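Local coordinates for aminotransferase (Neisseria meningitidis Z2491, PDB 3JTX), which probably transfers amino groups between amino acids and keto acids, using a pyridoxal phosphate cofactor held on a lysine as a Schiff base, as class I/II aminotransferases do, at residues 164-169 and 200-205; 122-127 and 170-175; 31-36 and 349-354. All blocks are in the same frame, centred on the assembly; numbering follows the deposited sequence.

Contact 1 of 3, residues 164-169 and 200-205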
ATOM      1  N   GLU A 164     -25.530  16.269 -17.742  1.00 24.50           N
ATOM      2  CA  GLU A 164     -25.916  14.937 -17.290  1.00 24.54           C
ATOM      3  C   GLU A 164     -24.756  14.219 -16.591  1.00 23.49           C
ATOM      4  O   GLU A 164     -24.922  13.639 -15.513  1.00 23.31           O
ATOM      5  CB  GLU A 164     -26.414  14.101 -18.482  1.00 25.06           C
ATOM      6  CG  GLU A 164     -27.167  12.820 -18.091  1.00 27.08           C
ATOM      7  CD  GLU A 164     -26.252  11.622 -17.746  1.00 29.92           C
ATOM      8  OE1 GLU A 164     -25.141  11.495 -18.317  1.00 29.24           O
ATOM      9  OE2 GLU A 164     -26.669  10.791 -16.897  1.00 32.17           O
ATOM     10  N   VAL A 165     -23.580  14.262 -17.198  1.00 22.35           N
ATOM     11  CA  VAL A 165     -22.389  13.694 -16.563  1.00 21.59           C
ATOM     12  C   VAL A 165     -22.009  14.493 -15.318  1.00 20.71           C
ATOM     13  O   VAL A 165     -21.761  13.906 -14.271  1.00 19.85           O
ATOM     14  CB  VAL A 165     -21.205  13.662 -17.528  1.00 21.65           C
ATOM     15  CG1 VAL A 165     -19.923  13.195 -16.809  1.00 20.90           C
ATOM     16  CG2 VAL A 165     -21.532  12.760 -18.724  1.00 21.50           C
ATOM     17  N   TRP A 166     -21.954  15.825 -15.424  1.00 20.29           N
ATOM     18  CA  TRP A 166     -21.576  16.642 -14.254  1.00 19.99           C
ATOM     19  C   TRP A 166     -22.427  16.314 -13.038  1.00 20.11           C
ATOM     20  O   TRP A 166     -21.909  16.220 -11.933  1.00 18.72           O
ATOM     21  CB  TRP A 166     -21.637  18.151 -14.530  1.00 19.97           C
ATOM     22  CG  TRP A 166     -20.477  18.686 -15.282  1.00 20.06           C
ATOM     23  CD1 TRP A 166     -20.507  19.305 -16.498  1.00 20.38           C
ATOM     24  CD2 TRP A 166     -19.095  18.640 -14.888  1.00 19.78           C
ATOM     25  NE1 TRP A 166     -19.230  19.636 -16.888  1.00 22.22           N
ATOM     26  CE2 TRP A 166     -18.346  19.248 -15.914  1.00 20.46           C
ATOM     27  CE3 TRP A 166     -18.424  18.153 -13.762  1.00 20.79           C
ATOM     28  CZ2 TRP A 166     -16.956  19.368 -15.855  1.00 21.17           C
ATOM     29  CZ3 TRP A 166     -17.044  18.265 -13.703  1.00 21.10           C
ATOM     30  CH2 TRP A 166     -16.323  18.865 -14.746  1.00 21.60           C
ATOM     31  N   LYS A 167     -23.730  16.114 -13.241  1.00 20.79           N
ATOM     32  CA  LYS A 167     -24.623  15.825 -12.123  1.00 21.38           C
ATOM     33  C   LYS A 167     -24.290  14.516 -11.398  1.00 21.39           C
ATOM     34  O   LYS A 167     -24.635  14.375 -10.230  1.00 21.12           O
ATOM     35  CB  LYS A 167     -26.075  15.829 -12.576  1.00 21.93           C
ATOM     36  CG  LYS A 167     -26.614  17.220 -12.888  1.00 24.25           C
ATOM     37  CD  LYS A 167     -28.030  17.152 -13.462  1.00 27.58           C
ATOM     38  CE  LYS A 167     -28.644  18.543 -13.590  1.00 29.80           C
ATOM     39  NZ  LYS A 167     -30.060  18.501 -14.051  1.00 31.89           N
ATOM     40  N   ARG A 168     -23.619  13.587 -12.092  1.00 20.87           N
ATOM     41  CA  ARG A 168     -23.184  12.310 -11.526  1.00 20.69           C
ATOM     42  C   ARG A 168     -21.690  12.291 -11.149  1.00 19.39           C
ATOM     43  O   ARG A 168     -21.177  11.235 -10.787  1.00 18.40           O
ATOM     44  CB  ARG A 168     -23.383  11.168 -12.544  1.00 20.84           C
ATOM     45  CG  ARG A 168     -24.770  10.988 -13.069  1.00 24.24           C
ATOM     46  CD  ARG A 168     -24.911   9.697 -13.896  1.00 24.73           C
ATOM     47  NE  ARG A 168     -24.438   9.857 -15.270  1.00 25.22           N
ATOM     48  CZ  ARG A 168     -23.407   9.217 -15.816  1.00 24.95           C
ATOM     49  NH1 ARG A 168     -22.683   8.348 -15.125  1.00 25.35           N
ATOM     50  NH2 ARG A 168     -23.096   9.454 -17.081  1.00 24.89           N
ATOM     51  N   THR A 169     -20.987  13.416 -11.286  1.00 18.37           N
ATOM     52  CA  THR A 169     -19.535  13.425 -11.120  1.00 17.61           C
ATOM     53  C   THR A 169     -19.141  13.558  -9.655  1.00 17.40           C
ATOM     54  O   THR A 169     -19.506  14.528  -8.989  1.00 17.37           O
ATOM     55  CB  THR A 169     -18.876  14.537 -11.959  1.00 17.84           C
ATOM     56  OG1 THR A 169     -19.070  14.249 -13.348  1.00 17.74           O
ATOM     57  CG2 THR A 169     -17.360  14.643 -11.667  1.00 16.27           C
ATOM     58  N   TYR A 200     -21.734  21.677  -8.764  1.00 18.81           N
ATOM     59  CA  TYR A 200     -21.997  20.226  -8.823  1.00 18.95           C
ATOM     60  C   TYR A 200     -21.514  19.409  -7.626  1.00 18.47           C
ATOM     61  O   TYR A 200     -21.946  18.272  -7.466  1.00 19.32           O
ATOM     62  CB  TYR A 200     -21.394  19.634 -10.095  1.00 19.31           C
ATOM     63  CG  TYR A 200     -22.030  20.148 -11.352  1.00 20.28           C
ATOM     64  CD1 TYR A 200     -23.371  19.894 -11.622  1.00 21.19           C
ATOM     65  CD2 TYR A 200     -21.299  20.875 -12.277  1.00 21.42           C
ATOM     66  CE1 TYR A 200     -23.963  20.356 -12.765  1.00 21.84           C
ATOM     67  CE2 TYR A 200     -21.884  21.341 -13.446  1.00 21.29           C
ATOM     68  CZ  TYR A 200     -23.225  21.077 -13.678  1.00 22.43           C
ATOM     69  OH  TYR A 200     -23.840  21.529 -14.817  1.00 22.99           O
ATOM     70  N   GLY A 201     -20.614  19.949  -6.807  1.00 17.60           N
ATOM     71  CA  GLY A 201     -20.264  19.319  -5.528  1.00 17.08           C
ATOM     72  C   GLY A 201     -19.267  18.162  -5.509  1.00 16.39           C
ATOM     73  O   GLY A 201     -19.140  17.475  -4.485  1.00 17.24           O
ATOM     74  N   PHE A 202     -18.544  17.942  -6.605  1.00 15.70           N
ATOM     75  CA  PHE A 202     -17.511  16.902  -6.654  1.00 14.85           C
ATOM     76  C   PHE A 202     -16.287  17.297  -5.803  1.00 14.86           C
ATOM     77  O   PHE A 202     -16.118  18.454  -5.443  1.00 15.04           O
ATOM     78  CB  PHE A 202     -17.046  16.640  -8.092  1.00 14.69           C
ATOM     79  CG  PHE A 202     -16.636  17.884  -8.838  1.00 14.59           C
ATOM     80  CD1 PHE A 202     -15.387  18.452  -8.640  1.00 15.36           C
ATOM     81  CD2 PHE A 202     -17.501  18.479  -9.758  1.00 15.85           C
ATOM     82  CE1 PHE A 202     -15.011  19.603  -9.336  1.00 14.95           C
ATOM     83  CE2 PHE A 202     -17.134  19.621 -10.451  1.00 16.11           C
ATOM     84  CZ  PHE A 202     -15.882  20.185 -10.236  1.00 15.39           C
ATOM     85  N   ILE A 203     -15.442  16.306  -5.524  1.00 13.96           N
ATOM     86  CA  ILE A 203     -14.178  16.483  -4.838  1.00 13.92           C
ATOM     87  C   ILE A 203     -13.141  16.757  -5.900  1.00 14.21           C
ATOM     88  O   ILE A 203     -13.224  16.196  -6.989  1.00 14.22           O
ATOM     89  CB  ILE A 203     -13.807  15.186  -4.069  1.00 13.70           C
ATOM     90  CG1 ILE A 203     -14.772  14.993  -2.905  1.00 13.96           C
ATOM     91  CG2 ILE A 203     -12.364  15.207  -3.576  1.00 11.72           C
ATOM     92  CD1 ILE A 203     -14.817  13.554  -2.382  1.00 15.84           C
ATOM     93  N   ILE A 204     -12.184  17.630  -5.610  1.00 14.03           N
ATOM     94  CA  ILE A 204     -11.045  17.855  -6.522  1.00 14.50           C
ATOM     95  C   ILE A 204      -9.799  17.171  -5.977  1.00 14.90           C
ATOM     96  O   ILE A 204      -9.439  17.375  -4.809  1.00 14.92           O
ATOM     97  CB  ILE A 204     -10.748  19.370  -6.702  1.00 14.78           C
ATOM     98  CG1 ILE A 204     -11.913  20.044  -7.433  1.00 14.78           C
ATOM     99  CG2 ILE A 204      -9.435  19.574  -7.480  1.00 14.78           C
ATOM    100  CD1 ILE A 204     -11.889  21.588  -7.353  1.00 14.04           C
ATOM    101  N   ALA A 205      -9.173  16.331  -6.806  1.00 14.88           N
ATOM    102  CA  ALA A 205      -7.925  15.674  -6.476  1.00 15.33           C
ATOM    103  C   ALA A 205      -6.858  16.211  -7.433  1.00 15.99           C
ATOM    104  O   ALA A 205      -6.947  16.015  -8.661  1.00 16.31           O
ATOM    105  CB  ALA A 205      -8.069  14.122  -6.586  1.00 15.20           C
TER
HETATM  106  O   HOH W   1     -21.173  15.546  -6.984  1.00 25.16           O
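The CB of W166 sits over the middle of the Y200 ring, 3.3 Å from its centroid and only 10° off the ring normal, a CH-pi contact at the heart of a cluster of three aromatic residues, W166, Y200 and F202. The indole and phenol planes are nearly parallel, 9° apart, but slid so far that the five-membered ring of W166 and the Y200 ring barely overlap, with centroids 4.8 Å apart. The far end of the indole serves F202: CZ3 of W166 reaches CE2 of F202 at 3.5 Å, with the two ring planes inclined at 30°. K167 adds the apolar root of its extended chain, CG lying 4.1 Å from CE1 of Y200, which suits a lysine at an exposed margin. Beyond the rings, T169 and F202 run side by side, and CG2 of T169 packs on CB of F202. V165 O takes two donors at the helix end, R168 N and T169 OG1, from opposite faces of its carbonyl plane. No direct hydrogen bond joins the two segments; one water donates to both T169 O and Y200 O. Helix 163-167, which leads into strand 169-175, is thus packed against the end of helix 187-200 and the loop into strand 203-207, the neighbouring strand of the large mixed sheet. The attachment is chiefly aromatic and apolar, with the water bridging two backbone carbonyls that could not bond to each other.

Contact 2 of 3, residues 122-127 and 170-175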
ATOM      1  N   ALA A 122     -19.574   9.058 -11.931  1.00 19.90           N
ATOM      2  CA  ALA A 122     -18.595   9.497 -12.900  1.00 18.83           C
ATOM      3  C   ALA A 122     -17.379  10.152 -12.231  1.00 18.14           C
ATOM      4  O   ALA A 122     -17.480  10.783 -11.166  1.00 17.41           O
ATOM      5  CB  ALA A 122     -19.235  10.472 -13.885  1.00 18.78           C
ATOM      6  N   ILE A 123     -16.233   9.996 -12.869  1.00 17.05           N
ATOM      7  CA  ILE A 123     -15.036  10.783 -12.539  1.00 17.30           C
ATOM      8  C   ILE A 123     -14.558  11.438 -13.818  1.00 17.87           C
ATOM      9  O   ILE A 123     -14.648  10.834 -14.904  1.00 17.75           O
ATOM     10  CB  ILE A 123     -13.940   9.896 -11.916  1.00 17.59           C
ATOM     11  CG1 ILE A 123     -14.359   9.527 -10.484  1.00 18.01           C
ATOM     12  CG2 ILE A 123     -12.580  10.581 -11.950  1.00 16.77           C
ATOM     13  CD1 ILE A 123     -13.372   8.657  -9.749  1.00 18.44           C
ATOM     14  N   VAL A 124     -14.083  12.684 -13.714  1.00 17.78           N
ATOM     15  CA  VAL A 124     -13.582  13.414 -14.881  1.00 17.32           C
ATOM     16  C   VAL A 124     -12.055  13.533 -14.801  1.00 17.34           C
ATOM     17  O   VAL A 124     -11.524  13.883 -13.754  1.00 16.28           O
ATOM     18  CB  VAL A 124     -14.197  14.821 -15.007  1.00 18.03           C
ATOM     19  CG1 VAL A 124     -13.553  15.566 -16.192  1.00 17.88           C
ATOM     20  CG2 VAL A 124     -15.713  14.747 -15.211  1.00 17.30           C
ATOM     21  N   SER A 125     -11.375  13.225 -15.914  1.00 16.89           N
ATOM     22  CA  SER A 125      -9.919  13.237 -16.034  1.00 16.52           C
ATOM     23  C   SER A 125      -9.479  14.126 -17.182  1.00 16.60           C
ATOM     24  O   SER A 125     -10.200  14.261 -18.163  1.00 16.13           O
ATOM     25  CB  SER A 125      -9.394  11.810 -16.299  1.00 17.34           C
ATOM     26  OG  SER A 125      -8.007  11.803 -16.661  1.00 17.17           O
ATOM     27  N   PRO A 126      -8.273  14.719 -17.088  1.00 16.56           N
ATOM     28  CA  PRO A 126      -7.736  15.346 -18.289  1.00 16.49           C
ATOM     29  C   PRO A 126      -7.468  14.287 -19.359  1.00 16.95           C
ATOM     30  O   PRO A 126      -7.410  13.080 -19.045  1.00 16.36           O
ATOM     31  CB  PRO A 126      -6.427  15.970 -17.798  1.00 17.03           C
ATOM     32  CG  PRO A 126      -6.032  15.098 -16.654  1.00 16.55           C
ATOM     33  CD  PRO A 126      -7.317  14.795 -15.970  1.00 16.27           C
ATOM     34  N   ASN A 127      -7.333  14.742 -20.604  1.00 17.18           N
ATOM     35  CA  ASN A 127      -7.013  13.873 -21.739  1.00 18.03           C
ATOM     36  C   ASN A 127      -6.113  14.659 -22.694  1.00 18.28           C
ATOM     37  O   ASN A 127      -6.564  15.657 -23.264  1.00 17.86           O
ATOM     38  CB  ASN A 127      -8.286  13.432 -22.432  1.00 17.97           C
ATOM     39  CG  ASN A 127      -8.081  12.268 -23.385  1.00 19.22           C
ATOM     40  OD1 ASN A 127      -7.211  11.410 -23.185  1.00 18.38           O
ATOM     41  ND2 ASN A 127      -8.934  12.206 -24.423  1.00 20.24           N
ATOM     42  N   LYS A 170     -18.362  12.596  -9.163  1.00 17.29           N
ATOM     43  CA  LYS A 170     -17.989  12.546  -7.752  1.00 17.06           C
ATOM     44  C   LYS A 170     -16.607  13.115  -7.490  1.00 16.66           C
ATOM     45  O   LYS A 170     -16.302  13.537  -6.372  1.00 15.94           O
ATOM     46  CB  LYS A 170     -18.039  11.093  -7.242  1.00 17.47           C
ATOM     47  CG  LYS A 170     -19.376  10.367  -7.495  1.00 18.87           C
ATOM     48  CD  LYS A 170     -20.556  11.042  -6.803  1.00 21.60           C
ATOM     49  CE  LYS A 170     -21.884  10.447  -7.254  1.00 24.18           C
ATOM     50  NZ  LYS A 170     -23.058  11.260  -6.791  1.00 23.55           N
ATOM     51  N   LEU A 171     -15.755  13.104  -8.510  1.00 15.80           N
ATOM     52  CA  LEU A 171     -14.380  13.547  -8.357  1.00 15.84           C
ATOM     53  C   LEU A 171     -13.860  14.016  -9.707  1.00 16.00           C
ATOM     54  O   LEU A 171     -14.252  13.494 -10.749  1.00 15.56           O
ATOM     55  CB  LEU A 171     -13.507  12.407  -7.811  1.00 15.08           C
ATOM     56  CG  LEU A 171     -12.047  12.706  -7.473  1.00 16.09           C
ATOM     57  CD1 LEU A 171     -11.598  11.995  -6.206  1.00 17.41           C
ATOM     58  CD2 LEU A 171     -11.133  12.350  -8.662  1.00 17.05           C
ATOM     59  N   VAL A 172     -13.021  15.045  -9.675  1.00 16.13           N
ATOM     60  CA  VAL A 172     -12.332  15.528 -10.854  1.00 15.56           C
ATOM     61  C   VAL A 172     -10.844  15.485 -10.551  1.00 15.47           C
ATOM     62  O   VAL A 172     -10.422  15.927  -9.481  1.00 16.07           O
ATOM     63  CB  VAL A 172     -12.794  16.966 -11.153  1.00 15.48           C
ATOM     64  CG1 VAL A 172     -11.883  17.653 -12.114  1.00 15.86           C
ATOM     65  CG2 VAL A 172     -14.257  16.957 -11.662  1.00 15.47           C
ATOM     66  N   PHE A 173     -10.044  14.938 -11.466  1.00 15.50           N
ATOM     67  CA  PHE A 173      -8.574  14.997 -11.345  1.00 15.92           C
ATOM     68  C   PHE A 173      -8.016  16.237 -12.049  1.00 15.44           C
ATOM     69  O   PHE A 173      -8.466  16.587 -13.144  1.00 15.29           O
ATOM     70  CB  PHE A 173      -7.913  13.804 -12.025  1.00 16.61           C
ATOM     71  CG  PHE A 173      -8.109  12.507 -11.322  1.00 18.12           C
ATOM     72  CD1 PHE A 173      -7.461  12.254 -10.131  1.00 19.55           C
ATOM     73  CD2 PHE A 173      -8.918  11.525 -11.872  1.00 18.55           C
ATOM     74  CE1 PHE A 173      -7.623  11.037  -9.480  1.00 21.98           C
ATOM     75  CE2 PHE A 173      -9.075  10.298 -11.230  1.00 20.90           C
ATOM     76  CZ  PHE A 173      -8.424  10.068 -10.038  1.00 20.44           C
ATOM     77  N   VAL A 174      -7.041  16.881 -11.422  1.00 15.34           N
ATOM     78  CA  VAL A 174      -6.173  17.865 -12.077  1.00 15.46           C
ATOM     79  C   VAL A 174      -4.725  17.376 -11.959  1.00 14.94           C
ATOM     80  O   VAL A 174      -4.321  16.868 -10.924  1.00 14.15           O
ATOM     81  CB  VAL A 174      -6.321  19.272 -11.443  1.00 15.72           C
ATOM     82  CG1 VAL A 174      -5.259  20.252 -12.008  1.00 15.14           C
ATOM     83  CG2 VAL A 174      -7.721  19.805 -11.645  1.00 14.25           C
ATOM     84  N   CYS A 175      -3.958  17.463 -13.040  1.00 15.23           N
ATOM     85  CA  CYS A 175      -2.549  17.092 -12.998  1.00 15.44           C
ATOM     86  C   CYS A 175      -1.760  18.340 -13.364  1.00 15.55           C
ATOM     87  O   CYS A 175      -1.793  18.782 -14.518  1.00 16.23           O
ATOM     88  CB  CYS A 175      -2.252  15.942 -13.960  1.00 15.64           C
ATOM     89  SG  CYS A 175      -0.550  15.319 -13.860  1.00 18.50           S
TER
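K170 N donates to A122 O at 2.8 Å, nearly along the C=O axis, the first of three backbone hydrogen bonds that join these parallel strands. V124 is gripped through both its polar backbone atoms: its N donates to L171 O at 3.1 Å, and its O accepts from F173 N at 2.9 Å, so the bonds leave V124 for residues before and after V172, as parallel pairing requires. Two CA-H...O contacts, I123 CA to L171 O and V172 CA to V124 O, supplement them. L171 N is buried without a partner. The strand directions differ by just 9°. P126 has no N-H to continue the pattern; its CD rests on F173 O instead, and the hydrogen bonds across the pair stop there, where the strands draw apart.

On one face, I123 and L171 lie side by side. CG2 of I123 meets CD2 of L171 at 4.0 Å and CE2 of F173 at 3.6 Å, while CD2 of L171 stands over the centre of the F173 ring, 3.6 Å above its plane. The branched I123 and L171 offer methyl groups that fit round the flat F173 ring. On the other face the beta-branched V124 and V172 meet, CB of V124 to CG2 of V172 at 4.0 Å.

The face bearing I123, L171 and F173 is covered by helices 100-111 and 131-139, the latter stacking Y133 on F173. W158 and W166 close over V172. Strand 143-148 pairs with the far edge of 122-127, and strand 203-207 flanks 169-175, placing this pair within the large mixed sheet of the aminotransferase fold.

Contact 3 of 3, residues 31-36 and 349-354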
ATOM      1  N   GLU A  31      23.523   3.020 -29.267  1.00 16.80           N
ATOM      2  CA  GLU A  31      22.914   2.774 -27.974  1.00 18.47           C
ATOM      3  C   GLU A  31      21.531   3.418 -27.987  1.00 17.86           C
ATOM      4  O   GLU A  31      21.391   4.558 -28.413  1.00 17.56           O
ATOM      5  CB  GLU A  31      23.769   3.414 -26.872  1.00 19.24           C
ATOM      6  CG  GLU A  31      23.307   3.194 -25.441  1.00 23.30           C
ATOM      7  CD  GLU A  31      24.118   4.034 -24.442  1.00 28.36           C
ATOM      8  OE1 GLU A  31      25.210   4.539 -24.807  1.00 31.59           O
ATOM      9  OE2 GLU A  31      23.660   4.187 -23.290  1.00 33.30           O
ATOM     10  N   ALA A  32      20.521   2.678 -27.559  1.00 17.90           N
ATOM     11  CA  ALA A  32      19.157   3.209 -27.500  1.00 17.83           C
ATOM     12  C   ALA A  32      19.141   4.442 -26.585  1.00 18.01           C
ATOM     13  O   ALA A  32      19.842   4.464 -25.560  1.00 18.56           O
ATOM     14  CB  ALA A  32      18.192   2.146 -26.988  1.00 17.21           C
ATOM     15  N   VAL A  33      18.360   5.460 -26.954  1.00 17.44           N
ATOM     16  CA  VAL A  33      18.240   6.686 -26.158  1.00 16.66           C
ATOM     17  C   VAL A  33      16.811   6.743 -25.578  1.00 16.92           C
ATOM     18  O   VAL A  33      15.850   7.045 -26.303  1.00 15.43           O
ATOM     19  CB  VAL A  33      18.530   7.950 -26.997  1.00 16.47           C
ATOM     20  CG1 VAL A  33      18.571   9.182 -26.108  1.00 16.60           C
ATOM     21  CG2 VAL A  33      19.868   7.834 -27.761  1.00 16.87           C
ATOM     22  N   PRO A  34      16.668   6.425 -24.286  1.00 17.51           N
ATOM     23  CA  PRO A  34      15.326   6.268 -23.727  1.00 18.24           C
ATOM     24  C   PRO A  34      14.730   7.599 -23.304  1.00 18.29           C
ATOM     25  O   PRO A  34      14.963   8.055 -22.182  1.00 19.37           O
ATOM     26  CB  PRO A  34      15.559   5.355 -22.519  1.00 18.23           C
ATOM     27  CG  PRO A  34      16.916   5.742 -22.041  1.00 18.97           C
ATOM     28  CD  PRO A  34      17.709   5.999 -23.325  1.00 17.91           C
ATOM     29  N   LEU A  35      13.984   8.235 -24.202  1.00 17.68           N
ATOM     30  CA  LEU A  35      13.288   9.489 -23.856  1.00 17.36           C
ATOM     31  C   LEU A  35      11.788   9.270 -23.687  1.00 17.22           C
ATOM     32  O   LEU A  35      11.018  10.231 -23.511  1.00 17.05           O
ATOM     33  CB  LEU A  35      13.543  10.560 -24.911  1.00 16.82           C
ATOM     34  CG  LEU A  35      15.003  10.822 -25.316  1.00 17.60           C
ATOM     35  CD1 LEU A  35      15.041  11.861 -26.405  1.00 17.11           C
ATOM     36  CD2 LEU A  35      15.892  11.246 -24.134  1.00 15.97           C
ATOM     37  N   HIS A  36      11.385   8.005 -23.708  1.00 17.24           N
ATOM     38  CA  HIS A  36       9.981   7.620 -23.691  1.00 18.01           C
ATOM     39  C   HIS A  36       9.390   7.342 -22.303  1.00 19.03           C
ATOM     40  O   HIS A  36       8.172   7.228 -22.185  1.00 18.74           O
ATOM     41  CB  HIS A  36       9.758   6.377 -24.575  1.00 17.46           C
ATOM     42  CG  HIS A  36      10.514   5.161 -24.124  1.00 18.32           C
ATOM     43  ND1 HIS A  36      11.854   5.196 -23.785  1.00 16.86           N
ATOM     44  CD2 HIS A  36      10.127   3.869 -23.989  1.00 19.29           C
ATOM     45  CE1 HIS A  36      12.247   3.983 -23.440  1.00 19.58           C
ATOM     46  NE2 HIS A  36      11.224   3.156 -23.568  1.00 17.76           N
ATOM     47  N   ALA A 349      18.002   6.463 -35.560  1.00 13.69           N
ATOM     48  CA  ALA A 349      18.881   7.007 -34.498  1.00 13.78           C
ATOM     49  C   ALA A 349      18.832   6.268 -33.166  1.00 13.88           C
ATOM     50  O   ALA A 349      19.491   6.674 -32.202  1.00 13.58           O
ATOM     51  CB  ALA A 349      18.565   8.479 -34.282  1.00 14.10           C
ATOM     52  N   ALA A 350      18.063   5.182 -33.105  1.00 13.46           N
ATOM     53  CA  ALA A 350      17.837   4.449 -31.867  1.00 13.18           C
ATOM     54  C   ALA A 350      17.218   5.323 -30.791  1.00 13.03           C
ATOM     55  O   ALA A 350      17.372   5.037 -29.610  1.00 12.91           O
ATOM     56  CB  ALA A 350      19.164   3.793 -31.350  1.00 12.83           C
ATOM     57  N   ILE A 351      16.534   6.402 -31.177  1.00 13.26           N
ATOM     58  CA  ILE A 351      15.948   7.305 -30.180  1.00 12.83           C
ATOM     59  C   ILE A 351      14.517   6.869 -29.890  1.00 13.32           C
ATOM     60  O   ILE A 351      13.713   6.709 -30.808  1.00 14.14           O
ATOM     61  CB  ILE A 351      15.969   8.791 -30.629  1.00 13.09           C
ATOM     62  CG1 ILE A 351      17.413   9.317 -30.792  1.00 12.43           C
ATOM     63  CG2 ILE A 351      15.189   9.660 -29.607  1.00 12.80           C
ATOM     64  CD1 ILE A 351      17.509  10.666 -31.565  1.00 11.66           C
ATOM     65  N   GLN A 352      14.200   6.709 -28.609  1.00 12.93           N
ATOM     66  CA  GLN A 352      12.881   6.295 -28.150  1.00 13.25           C
ATOM     67  C   GLN A 352      12.070   7.495 -27.594  1.00 13.02           C
ATOM     68  O   GLN A 352      12.413   8.074 -26.547  1.00 13.11           O
ATOM     69  CB  GLN A 352      13.023   5.216 -27.071  1.00 13.30           C
ATOM     70  CG  GLN A 352      13.765   3.947 -27.515  1.00 15.02           C
ATOM     71  CD  GLN A 352      14.104   3.026 -26.340  1.00 17.70           C
ATOM     72  OE1 GLN A 352      14.965   3.336 -25.520  1.00 18.78           O
ATOM     73  NE2 GLN A 352      13.418   1.901 -26.258  1.00 20.61           N
ATOM     74  N   VAL A 353      11.012   7.864 -28.311  1.00 12.78           N
ATOM     75  CA  VAL A 353      10.021   8.836 -27.818  1.00 12.46           C
ATOM     76  C   VAL A 353       8.647   8.179 -27.790  1.00 12.95           C
ATOM     77  O   VAL A 353       8.434   7.164 -28.440  1.00 13.72           O
ATOM     78  CB  VAL A 353       9.984  10.138 -28.663  1.00 11.67           C
ATOM     79  CG1 VAL A 353      11.372  10.774 -28.707  1.00 11.46           C
ATOM     80  CG2 VAL A 353       9.448   9.890 -30.080  1.00 12.29           C
ATOM     81  N   LEU A 354       7.714   8.752 -27.034  1.00 12.95           N
ATOM     82  CA  LEU A 354       6.392   8.128 -26.834  1.00 13.74           C
ATOM     83  C   LEU A 354       5.313   8.773 -27.717  1.00 14.06           C
ATOM     84  O   LEU A 354       5.000   9.961 -27.532  1.00 13.70           O
ATOM     85  CB  LEU A 354       5.981   8.247 -25.367  1.00 14.34           C
ATOM     86  CG  LEU A 354       4.819   7.340 -24.929  1.00 15.99           C
ATOM     87  CD1 LEU A 354       5.183   5.860 -25.089  1.00 16.85           C
ATOM     88  CD2 LEU A 354       4.413   7.626 -23.494  1.00 19.46           C
TER
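A two-stranded parallel sheet, V33-P34 beside I351-Q352, brings an early part of the chain against the segment that follows helix 338-349, consistent with the small domain of class I/II aminotransferases, where N- and C-terminal parts come together. V33 N donates to A350 O and Q352 N to V33 O, both at 2.9 Å and both with the donor tilted slightly from the carbonyl plane. L35 N then gives Q352 O a 2.8 Å bond, more bent at its hydrogen (131°). R374 of strand 372-376 bonds H36 O. A350 has positive phi just after the helix and turns its carbonyl to V33.

Q352 and H36 lie side by side and carry the main side-chain contact. CB of Q352 lies over one face of the imidazole, 3.9 Å from its centroid. Farther out, OE1 of Q352 comes to 3.5 Å from CE1 of H36, with amide and ring planes 38° apart. A long, flexible glutamine can cover the ring with its methylenes and keep its amide at the margin, where OE1 also touches CA of P34. On the other face V33 and I351 lie side by side, and CD1 of L35 meets CG2 of I351 at 3.9 Å, facing helix 381-394.

P34 suits its place because the N-H groups used across the pair belong to V33 and L35. The three hydrogen bonds across the segments all run between backbone atoms, whereas H36 and Q352 associate by packing, and H36 ND1 is buried with no partner.

How the contacts relate
Following the chain from the N terminus, segment 31-36 comes first and waits more than 300 residues for 349-354, so contact 3 closes a long loop that encloses both other contacts. Within it, 122-127 opens contact 2; the chain then forms helix 163-167, whose end opens contact 1, before 170-175 closes contact 2 and 200-205 closes contact 1. Contacts 1 and 2 therefore cross. They also touch, F202 packing on V172 where strands 203-207 and 169-175 are neighbours in the large mixed sheet. Contact 3, about 31 Å from contact 2 and 40 Å from contact 1, centre to centre, ties the segment after the N-terminal helices to the C-terminal part that follows helix 338-349.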